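Local structure of NAD(P)H-FMN oxidoreductase (Bacillus subtilis, 5LVA) at residues A[59-64]-A[102-107]; A[7-12]-A[63-68]; A[1-6]-A[29-34]. The protein binds flavin mononucleotide and probably uses it to pass electrons from NAD(P)H to an acceptor, as a flavin reductase of the flavodoxin-like fold. All blocks are in the same frame, centred on the assembly; numbering follows the deposited sequence.

Contact 1. Residues A[59-64]-A[102-107]; sequences RIVFQF and MVAVSA. With FMN (flavin mononucleotide), chain C.
The ring of Phe-64 lies against Val-103 and Val-105 on one face of two parallel strands. From CB, chi1 of 54° sets CG between the backbone N and the carbonyl carbon, and the ring leans toward 102-107. Along one rim CD2 and then CE2 approach Val-105 CG2, with CE2 at 3.8 Å. On the other side CE1 meets Val-103 CG1, and the tip CZ touches the same methyl at 3.7 Å. Both valines meet the ring obliquely. Phe-131 adds a second ring beside it.

The opposite face of the sheet carries Val-61, Gln-63, Met-102 and Ala-104. Val-61 and Met-102 run side by side, and Val-61 CG2 is 3.6 Å from Met-102 CG. Gln-63 extends away from the neighbouring strand. Its OE1 bonds to Tyr-166 and its NE2 to Asn-18, so both polar atoms are satisfied.

The backbones are in parallel register. Met-102 N donates to Ile-60 O, and Phe-62 N to Met-102 O. Ala-104 N reaches Phe-62 O at 2.8 Å with an N-H...O angle of 174°. Phe-64 N then binds Ala-104 O. The last bond, Ser-106 N to Phe-64 O, is weak at 3.3 Å.

Beyond it, Ser-106 OG shares a hydrogen bond of 2.8 Å with FMN O4', and either oxygen could donate. The chemistry thus changes along the strands. Apolar groups make up most of the buried faces, while the C-terminal end offers the hydroxyl of Ser-106 to the ribityl chain of the flavin.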
loop_
_atom_site.group_PDB
_atom_site.type_symbol
_atom_site.label_atom_id
_atom_site.label_comp_id
_atom_site.label_asym_id
_atom_site.label_seq_id
_atom_site.Cartn_x
_atom_site.Cartn_y
_atom_site.Cartn_z
ATOM N N ARG A 59 2.477 7.263 -9.588
ATOM C CA ARG A 59 2.073 5.985 -9.043
ATOM C C ARG A 59 1.895 6.099 -7.538
ATOM O O ARG A 59 2.720 6.685 -6.866
ATOM C CB ARG A 59 3.107 4.913 -9.367
ATOM C CG ARG A 59 2.750 3.544 -8.820
ATOM C CD ARG A 59 3.870 2.555 -9.004
ATOM N NE ARG A 59 4.051 2.208 -10.402
ATOM C CZ ARG A 59 4.843 1.237 -10.835
ATOM N NH1 ARG A 59 5.538 0.511 -9.973
ATOM N NH2 ARG A 59 4.941 0.992 -12.137
ATOM N N ILE A 60 0.817 5.534 -7.012
ATOM C CA ILE A 60 0.568 5.547 -5.578
ATOM C C ILE A 60 0.581 4.137 -4.999
ATOM O O ILE A 60 -0.140 3.258 -5.459
ATOM C CB ILE A 60 -0.758 6.208 -5.263
ATOM C CG1 ILE A 60 -0.844 7.523 -6.024
ATOM C CG2 ILE A 60 -0.885 6.436 -3.770
ATOM C CD1 ILE A 60 -2.083 8.261 -5.781
ATOM N N VAL A 61 1.424 3.936 -3.992
ATOM C CA VAL A 61 1.622 2.631 -3.381
ATOM C C VAL A 61 1.129 2.625 -1.954
ATOM O O VAL A 61 1.617 3.377 -1.131
ATOM C CB VAL A 61 3.100 2.229 -3.398
ATOM C CG1 VAL A 61 3.304 0.930 -2.673
ATOM C CG2 VAL A 61 3.603 2.131 -4.826
ATOM N N PHE A 62 0.155 1.779 -1.662
ATOM C CA PHE A 62 -0.334 1.636 -0.300
ATOM C C PHE A 62 0.382 0.474 0.369
ATOM O O PHE A 62 0.207 -0.676 -0.023
ATOM C CB PHE A 62 -1.846 1.431 -0.287
ATOM C CG PHE A 62 -2.616 2.563 -0.906
ATOM C CD1 PHE A 62 -2.841 2.606 -2.273
ATOM C CD2 PHE A 62 -3.104 3.591 -0.124
ATOM C CE1 PHE A 62 -3.546 3.654 -2.844
ATOM C CE2 PHE A 62 -3.801 4.644 -0.684
ATOM C CZ PHE A 62 -4.030 4.671 -2.046
ATOM N N GLN A 63 1.218 0.784 1.359
ATOM C CA GLN A 63 2.003 -0.224 2.051
ATOM C C GLN A 63 1.485 -0.420 3.458
ATOM O O GLN A 63 1.380 0.531 4.214
ATOM C CB GLN A 63 3.475 0.164 2.081
ATOM C CG GLN A 63 4.372 -0.889 2.693
ATOM C CD GLN A 63 5.826 -0.465 2.802
ATOM O OE1 GLN A 63 6.315 0.356 2.035
ATOM N NE2 GLN A 63 6.526 -1.043 3.756
ATOM N N PHE A 64 1.159 -1.656 3.813
ATOM C CA PHE A 64 0.619 -1.931 5.132
ATOM C C PHE A 64 0.757 -3.390 5.480
ATOM O O PHE A 64 0.984 -4.204 4.609
ATOM C CB PHE A 64 -0.853 -1.500 5.214
ATOM C CG PHE A 64 -1.748 -2.090 4.142
ATOM C CD1 PHE A 64 -1.928 -1.439 2.935
ATOM C CD2 PHE A 64 -2.437 -3.275 4.364
ATOM C CE1 PHE A 64 -2.749 -1.961 1.981
ATOM C CE2 PHE A 64 -3.257 -3.797 3.412
ATOM C CZ PHE A 64 -3.415 -3.147 2.216
ATOM N N MET A 102 -1.042 0.631 -6.636
ATOM C CA MET A 102 -0.645 -0.702 -6.234
ATOM C C MET A 102 -0.614 -0.870 -4.715
ATOM O O MET A 102 -0.562 0.092 -3.960
ATOM C CB MET A 102 0.696 -1.072 -6.870
ATOM C CG MET A 102 1.942 -0.757 -6.102
ATOM S SD MET A 102 3.317 -1.811 -6.652
ATOM C CE MET A 102 2.757 -3.323 -5.930
ATOM N N VAL A 103 -0.706 -2.119 -4.290
ATOM C CA VAL A 103 -0.723 -2.469 -2.886
ATOM C C VAL A 103 0.531 -3.248 -2.564
ATOM O O VAL A 103 0.910 -4.124 -3.309
ATOM C CB VAL A 103 -1.986 -3.312 -2.524
ATOM C CG1 VAL A 103 -1.877 -3.897 -1.113
ATOM C CG2 VAL A 103 -3.225 -2.474 -2.657
ATOM N N ALA A 104 1.177 -2.921 -1.456
ATOM C CA ALA A 104 2.292 -3.725 -0.963
ATOM C C ALA A 104 1.946 -4.193 0.432
ATOM O O ALA A 104 1.864 -3.399 1.345
ATOM C CB ALA A 104 3.593 -2.933 -0.970
ATOM N N VAL A 105 1.734 -5.484 0.599
ATOM C CA VAL A 105 1.156 -5.969 1.833
ATOM C C VAL A 105 1.946 -7.155 2.358
ATOM O O VAL A 105 2.426 -7.994 1.606
ATOM C CB VAL A 105 -0.342 -6.341 1.631
ATOM C CG1 VAL A 105 -0.504 -7.416 0.567
ATOM C CG2 VAL A 105 -0.981 -6.781 2.924
ATOM N N SER A 106 2.127 -7.188 3.663
ATOM C CA SER A 106 2.820 -8.285 4.288
ATOM C C SER A 106 1.821 -9.117 5.087
ATOM O O SER A 106 0.904 -8.578 5.693
ATOM C CB SER A 106 3.941 -7.759 5.178
ATOM O OG SER A 106 3.416 -6.904 6.168
ATOM N N ALA A 107 1.988 -10.432 5.087
ATOM C CA ALA A 107 1.042 -11.276 5.800
ATOM C C ALA A 107 1.762 -12.295 6.656
ATOM O O ALA A 107 2.780 -12.833 6.252
ATOM C CB ALA A 107 0.108 -11.969 4.823
HETATM N N1 FMN C . -1.507 -12.122 9.037
HETATM C C2 FMN C . -2.221 -12.772 8.049
HETATM O O2 FMN C . -1.653 -13.529 7.269
HETATM N N3 FMN C . -3.573 -12.576 7.915
HETATM C C4 FMN C . -4.238 -11.742 8.767
HETATM O O4 FMN C . -5.444 -11.592 8.606
HETATM C C4A FMN C . -3.527 -11.083 9.776
HETATM N N5 FMN C . -4.169 -10.237 10.643
HETATM C C5A FMN C . -3.477 -9.584 11.635
HETATM C C6 FMN C . -4.159 -8.732 12.492
HETATM C C7 FMN C . -3.499 -8.048 13.490
HETATM C C7M FMN C . -4.272 -7.132 14.399
HETATM C C8 FMN C . -2.122 -8.232 13.633
HETATM C C8M FMN C . -1.358 -7.509 14.701
HETATM C C9 FMN C . -1.444 -9.089 12.775
HETATM C C9A FMN C . -2.111 -9.761 11.765
HETATM N N10 FMN C . -1.446 -10.622 10.901
HETATM C C10 FMN C . -2.158 -11.275 9.906
HETATM C "C1'" FMN C . 0.043 -10.800 10.997
HETATM C "C2'" FMN C . 0.602 -9.598 10.196
HETATM O "O2'" FMN C . 0.148 -9.616 8.846
HETATM C "C3'" FMN C . 2.121 -9.367 10.284
HETATM O "O3'" FMN C . 2.366 -9.052 11.632
HETATM C "C4'" FMN C . 2.561 -8.213 9.363
HETATM O "O4'" FMN C . 2.153 -8.508 8.063
HETATM C "C5'" FMN C . 4.039 -7.877 9.209
HETATM O "O5'" FMN C . 4.489 -7.182 10.341
HETATM P P FMN C . 5.447 -5.889 10.409
HETATM O O1P FMN C . 4.769 -5.059 11.436
HETATM O O2P FMN C . 6.808 -6.338 10.820
HETATM O O3P FMN C . 5.571 -5.051 9.188
#

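Contact 2. Residues A[7-12]-A[63-68]; sequences AFHPNM and QFPLYW. With FMN (flavin mononucleotide), chain C.
The backbones of Ala-7 and Gln-63 meet as a parallel bridge, with CA atoms 4.5 Å apart. Phe-8 N donates to Gln-63 O at 2.7 Å, and the nitrogen lies almost in line with the C=O bond (C=O...N angle 175°). Beyond this bond the segment 7-12 is loop, and the contact passes to side chains. Phe-8 O lies 3.3 Å from Pro-65 CD and also touches Phe-64 CB.

In His-9, CG stands anti to the backbone N (chi1 -169°), and from there the ring reaches Pro-65 and the phosphate. Its CD2 packs against Pro-65 CG, and Tyr-67 OH lies over one ring face near the rim. The two side chains cross at about a right angle. Asn-11 N bonds to His-9 ND1 in the ring plane at 3.0 Å, which helps fix the ring's rotation. NE2 donates to FMN O1P, though the modelled length is too short to be relied on.

Pro-10 and Tyr-67 meet tip to tip, with Pro-10 CD 3.8 Å from Tyr-67 OH. The tyrosine ring also packs on the flavin, its CD1 3.4 Å from FMN C8. Leu-66 O accepts a hydrogen bond from FMN O2'. Trp-68 N donates to FMN N5 at 2.9 Å, and its ring has FMN C6 over one face.

Loops at the C-terminal ends of parallel strands gripping phosphate, ribityl and isoalloxazine form the FMN site of a flavodoxin-like fold.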
loop_
_atom_site.group_PDB
_atom_site.type_symbol
_atom_site.label_atom_id
_atom_site.label_comp_id
_atom_site.label_asym_id
_atom_site.label_seq_id
_atom_site.Cartn_x
_atom_site.Cartn_y
_atom_site.Cartn_z
ATOM N N ALA A 7 2.826 4.550 3.618
ATOM C CA ALA A 7 2.970 3.418 4.529
ATOM C C ALA A 7 2.037 3.556 5.710
ATOM O O ALA A 7 1.989 4.598 6.345
ATOM C CB ALA A 7 4.393 3.282 4.991
ATOM N N PHE A 8 1.283 2.497 5.990
ATOM C CA PHE A 8 0.331 2.507 7.087
ATOM C C PHE A 8 0.632 1.408 8.100
ATOM O O PHE A 8 0.155 0.284 7.981
ATOM C CB PHE A 8 -1.102 2.349 6.579
ATOM C CG PHE A 8 -1.602 3.502 5.744
ATOM C CD1 PHE A 8 -1.320 3.572 4.391
ATOM C CD2 PHE A 8 -2.402 4.479 6.305
ATOM C CE1 PHE A 8 -1.798 4.605 3.617
ATOM C CE2 PHE A 8 -2.882 5.519 5.531
ATOM C CZ PHE A 8 -2.576 5.585 4.186
ATOM N N HIS A 9 1.421 1.754 9.099
ATOM C CA HIS A 9 1.762 0.856 10.168
ATOM C C HIS A 9 1.700 1.635 11.475
ATOM O O HIS A 9 2.275 2.703 11.586
ATOM C CB HIS A 9 3.140 0.263 9.944
ATOM C CG HIS A 9 3.458 -0.871 10.859
ATOM N ND1 HIS A 9 3.411 -0.754 12.232
ATOM C CD2 HIS A 9 3.827 -2.142 10.604
ATOM C CE1 HIS A 9 3.736 -1.907 12.780
ATOM N NE2 HIS A 9 3.993 -2.769 11.815
ATOM N N PRO A 10 0.966 1.115 12.459
ATOM C CA PRO A 10 0.734 1.850 13.702
ATOM C C PRO A 10 2.010 2.232 14.438
ATOM O O PRO A 10 2.037 3.248 15.127
ATOM C CB PRO A 10 -0.088 0.872 14.524
ATOM C CG PRO A 10 -0.840 0.074 13.471
ATOM C CD PRO A 10 0.145 -0.108 12.373
ATOM N N ASN A 11 3.057 1.433 14.287
ATOM C CA ASN A 11 4.322 1.706 14.952
ATOM C C ASN A 11 5.483 1.251 14.099
ATOM O O ASN A 11 5.969 0.135 14.232
ATOM C CB ASN A 11 4.376 1.017 16.306
ATOM C CG ASN A 11 5.489 1.545 17.192
ATOM O OD1 ASN A 11 6.510 2.046 16.719
ATOM N ND2 ASN A 11 5.302 1.415 18.492
ATOM N N MET A 12 5.934 2.134 13.229
ATOM C CA MET A 12 7.013 1.832 12.306
ATOM C C MET A 12 8.384 1.596 12.971
ATOM O O MET A 12 9.328 1.161 12.318
ATOM C CB MET A 12 7.116 2.975 11.310
ATOM C CG MET A 12 7.602 2.595 9.965
ATOM S SD MET A 12 6.538 1.410 9.166
ATOM C CE MET A 12 7.285 1.445 7.552
ATOM N N GLN A 63 1.218 0.784 1.359
ATOM C CA GLN A 63 2.003 -0.224 2.051
ATOM C C GLN A 63 1.485 -0.420 3.458
ATOM O O GLN A 63 1.380 0.531 4.214
ATOM C CB GLN A 63 3.475 0.164 2.081
ATOM C CG GLN A 63 4.372 -0.889 2.693
ATOM C CD GLN A 63 5.826 -0.465 2.802
ATOM O OE1 GLN A 63 6.315 0.356 2.035
ATOM N NE2 GLN A 63 6.526 -1.043 3.756
ATOM N N PHE A 64 1.159 -1.656 3.813
ATOM C CA PHE A 64 0.619 -1.931 5.132
ATOM C C PHE A 64 0.757 -3.390 5.480
ATOM O O PHE A 64 0.984 -4.204 4.609
ATOM C CB PHE A 64 -0.853 -1.500 5.214
ATOM C CG PHE A 64 -1.748 -2.090 4.142
ATOM C CD1 PHE A 64 -1.928 -1.439 2.935
ATOM C CD2 PHE A 64 -2.437 -3.275 4.364
ATOM C CE1 PHE A 64 -2.749 -1.961 1.981
ATOM C CE2 PHE A 64 -3.257 -3.797 3.412
ATOM C CZ PHE A 64 -3.415 -3.147 2.216
ATOM N N PRO A 65 0.671 -3.723 6.771
ATOM C CA PRO A 65 0.563 -5.137 7.111
ATOM C C PRO A 65 -0.874 -5.601 6.955
ATOM O O PRO A 65 -1.789 -4.810 7.165
ATOM C CB PRO A 65 0.997 -5.181 8.573
ATOM C CG PRO A 65 0.598 -3.865 9.099
ATOM C CD PRO A 65 0.861 -2.894 7.974
ATOM N N LEU A 66 -1.061 -6.861 6.588
ATOM C CA LEU A 66 -2.379 -7.450 6.530
ATOM C C LEU A 66 -2.910 -7.672 7.928
ATOM O O LEU A 66 -2.407 -8.517 8.663
ATOM C CB LEU A 66 -2.351 -8.778 5.776
ATOM C CG LEU A 66 -3.683 -9.314 5.269
ATOM C CD1 LEU A 66 -4.186 -8.408 4.172
ATOM C CD2 LEU A 66 -3.521 -10.723 4.777
ATOM N N TYR A 67 -3.934 -6.904 8.272
ATOM C CA TYR A 67 -4.627 -7.027 9.536
ATOM C C TYR A 67 -6.044 -7.478 9.274
ATOM O O TYR A 67 -6.783 -6.769 8.605
ATOM C CB TYR A 67 -4.663 -5.696 10.284
ATOM C CG TYR A 67 -3.378 -5.252 10.925
ATOM C CD1 TYR A 67 -2.261 -6.083 10.979
ATOM C CD2 TYR A 67 -3.287 -4.006 11.498
ATOM C CE1 TYR A 67 -1.098 -5.665 11.580
ATOM C CE2 TYR A 67 -2.135 -3.585 12.096
ATOM C CZ TYR A 67 -1.039 -4.405 12.143
ATOM O OH TYR A 67 0.110 -3.929 12.764
ATOM N N TRP A 68 -6.423 -8.628 9.823
ATOM C CA TRP A 68 -7.728 -9.261 9.567
ATOM C C TRP A 68 -8.140 -9.150 8.095
ATOM O O TRP A 68 -9.243 -8.727 7.757
ATOM C CB TRP A 68 -8.793 -8.687 10.507
ATOM C CG TRP A 68 -8.509 -9.111 11.913
ATOM C CD1 TRP A 68 -8.027 -8.334 12.923
ATOM C CD2 TRP A 68 -8.606 -10.439 12.442
ATOM N NE1 TRP A 68 -7.846 -9.088 14.058
ATOM C CE2 TRP A 68 -8.185 -10.384 13.788
ATOM C CE3 TRP A 68 -9.014 -11.667 11.912
ATOM C CZ2 TRP A 68 -8.173 -11.506 14.611
ATOM C CZ3 TRP A 68 -8.996 -12.779 12.724
ATOM C CH2 TRP A 68 -8.582 -12.697 14.059
HETATM N N1 FMN C . -1.507 -12.122 9.037
HETATM C C2 FMN C . -2.221 -12.772 8.049
HETATM O O2 FMN C . -1.653 -13.529 7.269
HETATM N N3 FMN C . -3.573 -12.576 7.915
HETATM C C4 FMN C . -4.238 -11.742 8.767
HETATM O O4 FMN C . -5.444 -11.592 8.606
HETATM C C4A FMN C . -3.527 -11.083 9.776
HETATM N N5 FMN C . -4.169 -10.237 10.643
HETATM C C5A FMN C . -3.477 -9.584 11.635
HETATM C C6 FMN C . -4.159 -8.732 12.492
HETATM C C7 FMN C . -3.499 -8.048 13.490
HETATM C C7M FMN C . -4.272 -7.132 14.399
HETATM C C8 FMN C . -2.122 -8.232 13.633
HETATM C C8M FMN C . -1.358 -7.509 14.701
HETATM C C9 FMN C . -1.444 -9.089 12.775
HETATM C C9A FMN C . -2.111 -9.761 11.765
HETATM N N10 FMN C . -1.446 -10.622 10.901
HETATM C C10 FMN C . -2.158 -11.275 9.906
HETATM C "C1'" FMN C . 0.043 -10.800 10.997
HETATM C "C2'" FMN C . 0.602 -9.598 10.196
HETATM O "O2'" FMN C . 0.148 -9.616 8.846
HETATM C "C3'" FMN C . 2.121 -9.367 10.284
HETATM O "O3'" FMN C . 2.366 -9.052 11.632
HETATM C "C4'" FMN C . 2.561 -8.213 9.363
HETATM O "O4'" FMN C . 2.153 -8.508 8.063
HETATM C "C5'" FMN C . 4.039 -7.877 9.209
HETATM O "O5'" FMN C . 4.489 -7.182 10.341
HETATM P P FMN C . 5.447 -5.889 10.409
HETATM O O1P FMN C . 4.769 -5.059 11.436
HETATM O O2P FMN C . 6.808 -6.338 10.820
HETATM O O3P FMN C . 5.571 -5.051 9.188
#

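Contact 3. Residues A[1-6]-A[29-34]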
loop_
_atom_site.group_PDB
_atom_site.type_symbol
_atom_site.label_atom_id
_atom_site.label_comp_id
_atom_site.label_asym_id
_atom_site.label_seq_id
_atom_site.Cartn_x
_atom_site.Cartn_y
_atom_site.Cartn_z
ATOM N N MET A 1 7.912 6.603 -12.707
ATOM C CA MET A 1 9.004 7.493 -12.308
ATOM C C MET A 1 8.742 8.102 -10.929
ATOM O O MET A 1 9.435 7.775 -9.972
ATOM C CB MET A 1 9.216 8.594 -13.357
ATOM C CG MET A 1 10.538 9.370 -13.247
ATOM S SD MET A 1 11.946 8.433 -12.602
ATOM C CE MET A 1 13.330 9.487 -13.046
ATOM N N LYS A 2 7.742 8.972 -10.819
ATOM C CA LYS A 2 7.412 9.567 -9.522
ATOM C C LYS A 2 6.488 8.682 -8.694
ATOM O O LYS A 2 5.320 8.526 -9.005
ATOM C CB LYS A 2 6.779 10.941 -9.702
ATOM C CG LYS A 2 7.789 12.051 -9.763
ATOM C CD LYS A 2 7.194 13.354 -9.300
ATOM C CE LYS A 2 7.761 14.517 -10.090
ATOM N NZ LYS A 2 6.674 15.383 -10.631
ATOM N N VAL A 3 7.017 8.124 -7.613
ATOM C CA VAL A 3 6.274 7.140 -6.853
ATOM C C VAL A 3 6.007 7.568 -5.423
ATOM O O VAL A 3 6.928 7.784 -4.651
ATOM C CB VAL A 3 7.012 5.802 -6.831
ATOM C CG1 VAL A 3 6.205 4.772 -6.087
ATOM C CG2 VAL A 3 7.313 5.336 -8.251
ATOM N N LEU A 4 4.731 7.672 -5.074
ATOM C CA LEU A 4 4.317 8.000 -3.721
ATOM C C LEU A 4 4.033 6.720 -2.934
ATOM O O LEU A 4 3.160 5.951 -3.306
ATOM C CB LEU A 4 3.088 8.904 -3.762
ATOM C CG LEU A 4 2.488 9.412 -2.457
ATOM C CD1 LEU A 4 3.446 10.334 -1.719
ATOM C CD2 LEU A 4 1.195 10.122 -2.740
ATOM N N VAL A 5 4.793 6.468 -1.874
ATOM C CA VAL A 5 4.567 5.290 -1.046
ATOM C C VAL A 5 3.934 5.706 0.256
ATOM O O VAL A 5 4.588 6.295 1.114
ATOM C CB VAL A 5 5.865 4.505 -0.719
ATOM C CG1 VAL A 5 5.547 3.279 0.118
ATOM C CG2 VAL A 5 6.610 4.098 -1.977
ATOM N N LEU A 6 2.657 5.394 0.408
ATOM C CA LEU A 6 1.960 5.686 1.642
ATOM C C LEU A 6 2.007 4.482 2.568
ATOM O O LEU A 6 1.320 3.505 2.336
ATOM C CB LEU A 6 0.524 6.091 1.342
ATOM C CG LEU A 6 0.402 7.167 0.260
ATOM C CD1 LEU A 6 -1.044 7.456 -0.066
ATOM C CD2 LEU A 6 1.081 8.415 0.732
ATOM N N PRO A 29 15.854 7.763 -6.023
ATOM C CA PRO A 29 15.243 8.969 -6.574
ATOM C C PRO A 29 13.863 8.634 -7.108
ATOM O O PRO A 29 13.624 7.502 -7.532
ATOM C CB PRO A 29 16.198 9.373 -7.698
ATOM C CG PRO A 29 17.475 8.675 -7.387
ATOM C CD PRO A 29 17.088 7.394 -6.731
ATOM N N GLY A 30 12.959 9.602 -7.061
ATOM C CA GLY A 30 11.603 9.387 -7.522
ATOM C C GLY A 30 10.658 8.947 -6.422
ATOM O O GLY A 30 9.457 9.167 -6.517
ATOM N N ILE A 31 11.201 8.326 -5.380
ATOM C CA ILE A 31 10.383 7.829 -4.290
ATOM C C ILE A 31 10.129 8.888 -3.237
ATOM O O ILE A 31 11.051 9.506 -2.729
ATOM C CB ILE A 31 11.025 6.623 -3.584
ATOM C CG1 ILE A 31 11.307 5.497 -4.563
ATOM C CG2 ILE A 31 10.102 6.110 -2.514
ATOM C CD1 ILE A 31 10.075 4.885 -5.089
ATOM N N THR A 32 8.860 9.077 -2.915
ATOM C CA THR A 32 8.438 9.831 -1.750
ATOM C C THR A 32 7.847 8.859 -0.734
ATOM O O THR A 32 6.724 8.407 -0.904
ATOM C CB THR A 32 7.390 10.872 -2.121
ATOM O OG1 THR A 32 7.833 11.597 -3.264
ATOM C CG2 THR A 32 7.113 11.811 -0.986
ATOM N N LEU A 33 8.590 8.513 0.307
ATOM C CA LEU A 33 8.041 7.608 1.308
ATOM C C LEU A 33 7.460 8.413 2.447
ATOM O O LEU A 33 7.995 9.438 2.818
ATOM C CB LEU A 33 9.092 6.621 1.815
ATOM C CG LEU A 33 8.491 5.513 2.686
ATOM C CD1 LEU A 33 9.091 4.170 2.341
ATOM C CD2 LEU A 33 8.695 5.790 4.154
ATOM N N ARG A 34 6.330 7.960 2.965
ATOM C CA ARG A 34 5.665 8.635 4.059
ATOM C C ARG A 34 5.177 7.615 5.075
ATOM O O ARG A 34 4.767 6.519 4.725
ATOM C CB ARG A 34 4.504 9.484 3.556
ATOM C CG ARG A 34 4.915 10.644 2.697
ATOM C CD ARG A 34 3.711 11.447 2.237
ATOM N NE ARG A 34 3.041 12.106 3.348
ATOM C CZ ARG A 34 1.724 12.214 3.471
ATOM N NH1 ARG A 34 0.931 11.698 2.549
ATOM N NH2 ARG A 34 1.198 12.825 4.520
#
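Ile-31 packs on Val-3 and Val-5 at the apolar centre of two parallel strands. Its CD1 reaches Val-3 CB at 3.6 Å, and the two side chains lie side by side. Chi1 of -57° sets CG1 beside the backbone N, which leaves CG2 anti to it, and Ile-31 CG2 meets Val-5 CG2 at 4.1 Å. An alanine here would probably open a gap beside Val-3 and Val-5, whose contacts with CD1 and CG2 would be lost. Leu-33 CD1 lies farther along the same face, near Val-5 CG1.

On the other face Leu-4 CD1 touches Thr-32 CB at 4.0 Å and also Arg-34 CD. Thr-32 OG1 bonds to His-57.

Four backbone bonds join the strands. Val-3 N donates to Gly-30 O at 2.9 Å, from above the carbonyl plane. Thr-32 N binds Val-3 O at 2.9 Å, Val-5 N binds Thr-32 O, and Arg-34 N binds Val-5 O.

At the polar edge Arg-34 NH1 passes 3.8 Å from Leu-6 CD2. The guanidinium forms salt bridges with Glu-50 through NH1 and with Glu-39 through NH2, so it is probably held in place by the two carboxylates.

Strand 31-35 is outermost in the sheet of this chain, and strand 3-7 lies between it and strand 59-65. Helix 47-56 packs on Leu-4 and Arg-34, while helix 156-171 packs on Val-3, Val-5 and Ile-31.

How the contacts relate
All three contacts belong to one parallel five-stranded sheet with the order 31-35, 3-7, 59-65, 100-106, 141-148. Contact 3 joins the first two of these strands and contact 1 the third and fourth. Contact 2 starts where strands 3-7 and 59-65 end and shares Gln-63 and Phe-64 with contact 1. Centres of contacts 1 and 2 are about 9 Å apart, those of 1 and 3 about 12 Å, and those of 2 and 3 about 17 Å. Along the chain contact 3 closes before contact 1 opens, while the segments of contacts 2 and 3 alternate. Contacts 1 and 3 each belong to a beta-alpha-beta unit. The strand ends of contacts 1 and 2 carry the flavin site, and contact 3 joins the outermost strand to the sheet.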